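Long-range contact in ribose 5-phosphate isomerase (Giardia lamblia, PDB 3S5P), which probably interconverts ribose 5-phosphate and ribulose 5-phosphate in the pentose phosphate pathway: residues Arg78-Ile90 with Asn121-Gly133. Sequence-based numbering, arbitrary orientation.
Sequences RADCCILVCGTGI and NANALALGGRTTG. With SO4 (sulfate ion), chain C.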
loop_
_atom_site.group_PDB
_atom_site.type_symbol
_atom_site.label_atom_id
_atom_site.label_comp_id
_atom_site.label_asym_id
_atom_site.label_seq_id
_atom_site.Cartn_x
_atom_site.Cartn_y
_atom_site.Cartn_z
ATOM N N ARG A 78 -6.844 -16.611 -14.929
ATOM C CA ARG A 78 -8.316 -16.641 -14.957
ATOM C C ARG A 78 -8.912 -15.232 -14.836
ATOM O O ARG A 78 -9.959 -14.937 -15.411
ATOM C CB ARG A 78 -8.877 -17.617 -13.895
ATOM C CG ARG A 78 -8.503 -19.112 -14.156
ATOM C CD ARG A 78 -9.232 -20.184 -13.233
ATOM N NE ARG A 78 -8.413 -20.550 -12.068
ATOM C CZ ARG A 78 -8.527 -20.011 -10.836
ATOM N NH1 ARG A 78 -7.691 -20.390 -9.871
ATOM N NH2 ARG A 78 -9.477 -19.109 -10.549
ATOM N N ALA A 79 -8.228 -14.344 -14.121
ATOM C CA ALA A 79 -8.690 -12.963 -14.044
ATOM C C ALA A 79 -7.589 -11.981 -14.450
ATOM O O ALA A 79 -6.394 -12.276 -14.341
ATOM C CB ALA A 79 -9.232 -12.656 -12.637
ATOM N N ASP A 80 -7.989 -10.815 -14.932
ATOM C CA ASP A 80 -7.001 -9.782 -15.308
ATOM C C ASP A 80 -6.465 -9.124 -14.054
ATOM O O ASP A 80 -5.287 -8.819 -13.972
ATOM C CB ASP A 80 -7.606 -8.741 -16.250
ATOM C CG ASP A 80 -7.944 -9.327 -17.617
ATOM O OD1 ASP A 80 -7.002 -9.696 -18.363
ATOM O OD2 ASP A 80 -9.145 -9.421 -17.955
ATOM N N CYS A 81 -7.341 -8.918 -13.073
ATOM C CA CYS A 81 -6.938 -8.336 -11.770
ATOM C C CYS A 81 -7.907 -8.833 -10.722
ATOM O O CYS A 81 -8.945 -9.434 -11.074
ATOM C CB CYS A 81 -6.980 -6.814 -11.803
ATOM S SG CYS A 81 -8.637 -6.194 -12.214
ATOM N N CYS A 82 -7.577 -8.580 -9.454
ATOM C CA CYS A 82 -8.460 -8.955 -8.355
ATOM C C CYS A 82 -8.662 -7.798 -7.403
ATOM O O CYS A 82 -7.749 -6.995 -7.162
ATOM C CB CYS A 82 -7.966 -10.200 -7.619
ATOM S SG CYS A 82 -6.396 -9.981 -6.733
ATOM N N ILE A 83 -9.883 -7.679 -6.895
ATOM C CA ILE A 83 -10.227 -6.613 -5.966
ATOM C C ILE A 83 -10.447 -7.264 -4.612
ATOM O O ILE A 83 -11.216 -8.197 -4.511
ATOM C CB ILE A 83 -11.519 -5.897 -6.380
ATOM C CG1 ILE A 83 -11.505 -5.592 -7.884
ATOM C CG2 ILE A 83 -11.782 -4.653 -5.448
ATOM C CD1 ILE A 83 -10.250 -4.749 -8.369
ATOM N N LEU A 84 -9.777 -6.744 -3.584
ATOM C CA LEU A 84 -9.810 -7.343 -2.279
ATOM C C LEU A 84 -10.326 -6.374 -1.210
ATOM O O LEU A 84 -9.652 -5.413 -0.846
ATOM C CB LEU A 84 -8.418 -7.846 -1.934
ATOM C CG LEU A 84 -7.740 -8.801 -2.902
ATOM C CD1 LEU A 84 -6.290 -8.896 -2.506
ATOM C CD2 LEU A 84 -8.402 -10.173 -2.915
ATOM N N VAL A 85 -11.540 -6.645 -0.727
ATOM C CA VAL A 85 -12.192 -5.856 0.316
ATOM C C VAL A 85 -11.840 -6.424 1.690
ATOM O O VAL A 85 -12.145 -7.568 2.033
ATOM C CB VAL A 85 -13.711 -5.805 0.092
ATOM C CG1 VAL A 85 -14.392 -4.820 1.055
ATOM C CG2 VAL A 85 -14.004 -5.430 -1.380
ATOM N N CYS A 86 -11.180 -5.587 2.471
ATOM C CA CYS A 86 -10.599 -5.972 3.754
ATOM C C CYS A 86 -11.074 -5.023 4.893
ATOM O O CYS A 86 -11.984 -4.206 4.697
ATOM C CB CYS A 86 -9.072 -5.875 3.598
ATOM S SG CYS A 86 -8.367 -6.302 1.898
ATOM N N GLY A 87 -10.458 -5.117 6.071
ATOM C CA GLY A 87 -10.750 -4.187 7.161
ATOM C C GLY A 87 -10.135 -2.823 6.834
ATOM O O GLY A 87 -10.852 -1.869 6.566
ATOM N N THR A 88 -8.806 -2.753 6.851
ATOM C CA THR A 88 -8.049 -1.567 6.432
ATOM C C THR A 88 -7.439 -1.772 5.048
ATOM O O THR A 88 -7.210 -0.823 4.311
ATOM C CB THR A 88 -6.900 -1.262 7.416
ATOM O OG1 THR A 88 -5.948 -2.343 7.368
ATOM C CG2 THR A 88 -7.447 -1.104 8.865
ATOM N N GLY A 89 -7.169 -3.011 4.692
ATOM C CA GLY A 89 -6.470 -3.284 3.428
ATOM C C GLY A 89 -5.001 -3.529 3.680
ATOM O O GLY A 89 -4.319 -4.111 2.857
ATOM N N ILE A 90 -4.532 -3.147 4.861
ATOM C CA ILE A 90 -3.098 -3.143 5.139
ATOM C C ILE A 90 -2.558 -4.542 5.209
ATOM O O ILE A 90 -1.608 -4.843 4.497
ATOM C CB ILE A 90 -2.769 -2.344 6.429
ATOM C CG1 ILE A 90 -3.033 -0.869 6.179
ATOM C CG2 ILE A 90 -1.327 -2.620 6.905
ATOM C CD1 ILE A 90 -3.082 -0.054 7.452
ATOM N N ASN A 121 1.894 -0.979 -12.290
ATOM C CA ASN A 121 1.339 -2.193 -12.911
ATOM C C ASN A 121 0.633 -3.098 -11.892
ATOM O O ASN A 121 0.777 -4.312 -11.924
ATOM C CB ASN A 121 2.427 -2.981 -13.707
ATOM C CG ASN A 121 1.829 -3.976 -14.667
ATOM O OD1 ASN A 121 0.703 -3.801 -15.098
ATOM N ND2 ASN A 121 2.567 -5.062 -14.975
ATOM N N ALA A 122 -0.137 -2.497 -10.988
ATOM C CA ALA A 122 -0.827 -3.263 -9.976
ATOM C C ALA A 122 -1.844 -4.165 -10.672
ATOM O O ALA A 122 -2.490 -3.743 -11.617
ATOM C CB ALA A 122 -1.503 -2.363 -8.967
ATOM N N ASN A 123 -1.938 -5.413 -10.223
ATOM C CA ASN A 123 -2.974 -6.308 -10.687
ATOM C C ASN A 123 -3.888 -6.731 -9.531
ATOM O O ASN A 123 -4.693 -7.622 -9.686
ATOM C CB ASN A 123 -2.363 -7.553 -11.409
ATOM C CG ASN A 123 -1.265 -8.220 -10.605
ATOM O OD1 ASN A 123 -1.047 -7.891 -9.444
ATOM N ND2 ASN A 123 -0.563 -9.161 -11.220
ATOM N N ALA A 124 -3.719 -6.119 -8.357
ATOM C CA ALA A 124 -4.615 -6.349 -7.226
ATOM C C ALA A 124 -4.893 -5.008 -6.599
ATOM O O ALA A 124 -3.984 -4.189 -6.458
ATOM C CB ALA A 124 -3.989 -7.292 -6.210
ATOM N N LEU A 125 -6.150 -4.759 -6.253
ATOM C CA LEU A 125 -6.505 -3.547 -5.551
ATOM C C LEU A 125 -6.976 -3.963 -4.159
ATOM O O LEU A 125 -7.847 -4.834 -4.039
ATOM C CB LEU A 125 -7.645 -2.839 -6.295
ATOM C CG LEU A 125 -8.284 -1.618 -5.601
ATOM C CD1 LEU A 125 -7.260 -0.480 -5.438
ATOM C CD2 LEU A 125 -9.511 -1.111 -6.359
ATOM N N ALA A 126 -6.411 -3.360 -3.118
ATOM C CA ALA A 126 -6.916 -3.571 -1.761
ATOM C C ALA A 126 -7.734 -2.383 -1.325
ATOM O O ALA A 126 -7.303 -1.243 -1.490
ATOM C CB ALA A 126 -5.785 -3.807 -0.788
ATOM N N LEU A 127 -8.914 -2.644 -0.771
ATOM C CA LEU A 127 -9.738 -1.593 -0.206
ATOM C C LEU A 127 -10.093 -1.877 1.265
ATOM O O LEU A 127 -10.331 -3.010 1.642
ATOM C CB LEU A 127 -11.009 -1.424 -1.024
ATOM C CG LEU A 127 -10.865 -0.963 -2.475
ATOM C CD1 LEU A 127 -12.138 -1.237 -3.201
ATOM C CD2 LEU A 127 -10.491 0.544 -2.552
ATOM N N GLY A 128 -10.125 -0.846 2.090
ATOM C CA GLY A 128 -10.459 -1.004 3.500
ATOM C C GLY A 128 -11.918 -0.648 3.710
ATOM O O GLY A 128 -12.258 0.533 3.709
ATOM N N GLY A 129 -12.776 -1.659 3.887
ATOM C CA GLY A 129 -14.217 -1.446 4.166
ATOM C C GLY A 129 -14.465 -0.620 5.430
ATOM O O GLY A 129 -15.469 0.087 5.539
ATOM N N ARG A 130 -13.551 -0.712 6.394
ATOM C CA ARG A 130 -13.688 0.030 7.654
ATOM C C ARG A 130 -13.192 1.473 7.513
ATOM O O ARG A 130 -13.435 2.293 8.387
ATOM C CB ARG A 130 -12.860 -0.629 8.755
ATOM C CG ARG A 130 -13.249 -2.021 9.174
ATOM C CD ARG A 130 -12.343 -2.428 10.360
ATOM N NE ARG A 130 -12.463 -3.836 10.748
ATOM C CZ ARG A 130 -13.003 -4.253 11.896
ATOM N NH1 ARG A 130 -13.478 -3.379 12.785
ATOM N NH2 ARG A 130 -13.068 -5.555 12.165
ATOM N N THR A 131 -12.464 1.765 6.436
ATOM C CA THR A 131 -11.780 3.073 6.313
ATOM C C THR A 131 -12.251 3.877 5.107
ATOM O O THR A 131 -12.073 5.085 5.064
ATOM C CB THR A 131 -10.236 2.927 6.214
ATOM O OG1 THR A 131 -9.884 2.132 5.064
ATOM C CG2 THR A 131 -9.661 2.318 7.494
ATOM N N THR A 132 -12.872 3.201 4.144
ATOM C CA THR A 132 -13.256 3.839 2.884
ATOM C C THR A 132 -14.731 3.727 2.652
ATOM O O THR A 132 -15.288 2.638 2.783
ATOM C CB THR A 132 -12.554 3.189 1.685
ATOM O OG1 THR A 132 -11.275 2.714 2.107
ATOM C CG2 THR A 132 -12.365 4.206 0.568
ATOM N N GLY A 133 -15.351 4.854 2.312
ATOM C CA GLY A 133 -16.769 4.932 2.062
ATOM C C GLY A 133 -17.110 4.282 0.749
ATOM O O GLY A 133 -16.286 4.252 -0.158
HETATM S S SO4 C . -6.450 -6.162 6.923
HETATM O O1 SO4 C . -5.378 -5.783 7.876
HETATM O O2 SO4 C . -7.656 -5.417 7.323
HETATM O O3 SO4 C . -6.284 -5.959 5.465
HETATM O O4 SO4 C . -6.628 -7.618 7.064
HETATM O O HOH W 1 -7.486 1.679 4.759
#
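Leu84 sits between two backbone partners on strand 124-128, its N giving a 2.8 Å bond to Leu125 O and its O taking one from Leu127 N. Cys82 and Cys86 continue this parallel ladder, which joins neighbouring central strands of the alpha/beta sheet and ends with Gly129 N on Cys86 O and Arg130 N on Gly87 O (2.9 Å).

Ile83 CD1 meets Leu125 CB at 3.8 Å, while Ile83 CG2, placed anti to the backbone N, lies alongside Leu127 CD1 (4.1 Å); helix 134-146 covers Ile83 and Leu125. On the face of Cys82, Leu84 and Ala126, small Cys82 and Ala124 meet directly, SG to CB at 3.6 Å.

Beyond the strands, glycines let the loops close together. Gly128 CA comes within 3.4 Å of Thr88 O, where a side chain would collide; at the positive phi of Gly89 (99°) a CB would jam against that same oxygen. Arg130 runs extended past Gly87, its guanidinium edge toward Gly87 CA. A water bridges Thr88 O and Thr131 OG1.

Thr88 N donates to O2 of a sulfate, probably from the crystallisation liquor (2.9 Å), and Gly91 and Ile92 add backbone bonds. This glycine-rich loop's N-H groups, leading into helix 90-97, are consistent with an anion hole for the reaction intermediate, as in RpiB relatives.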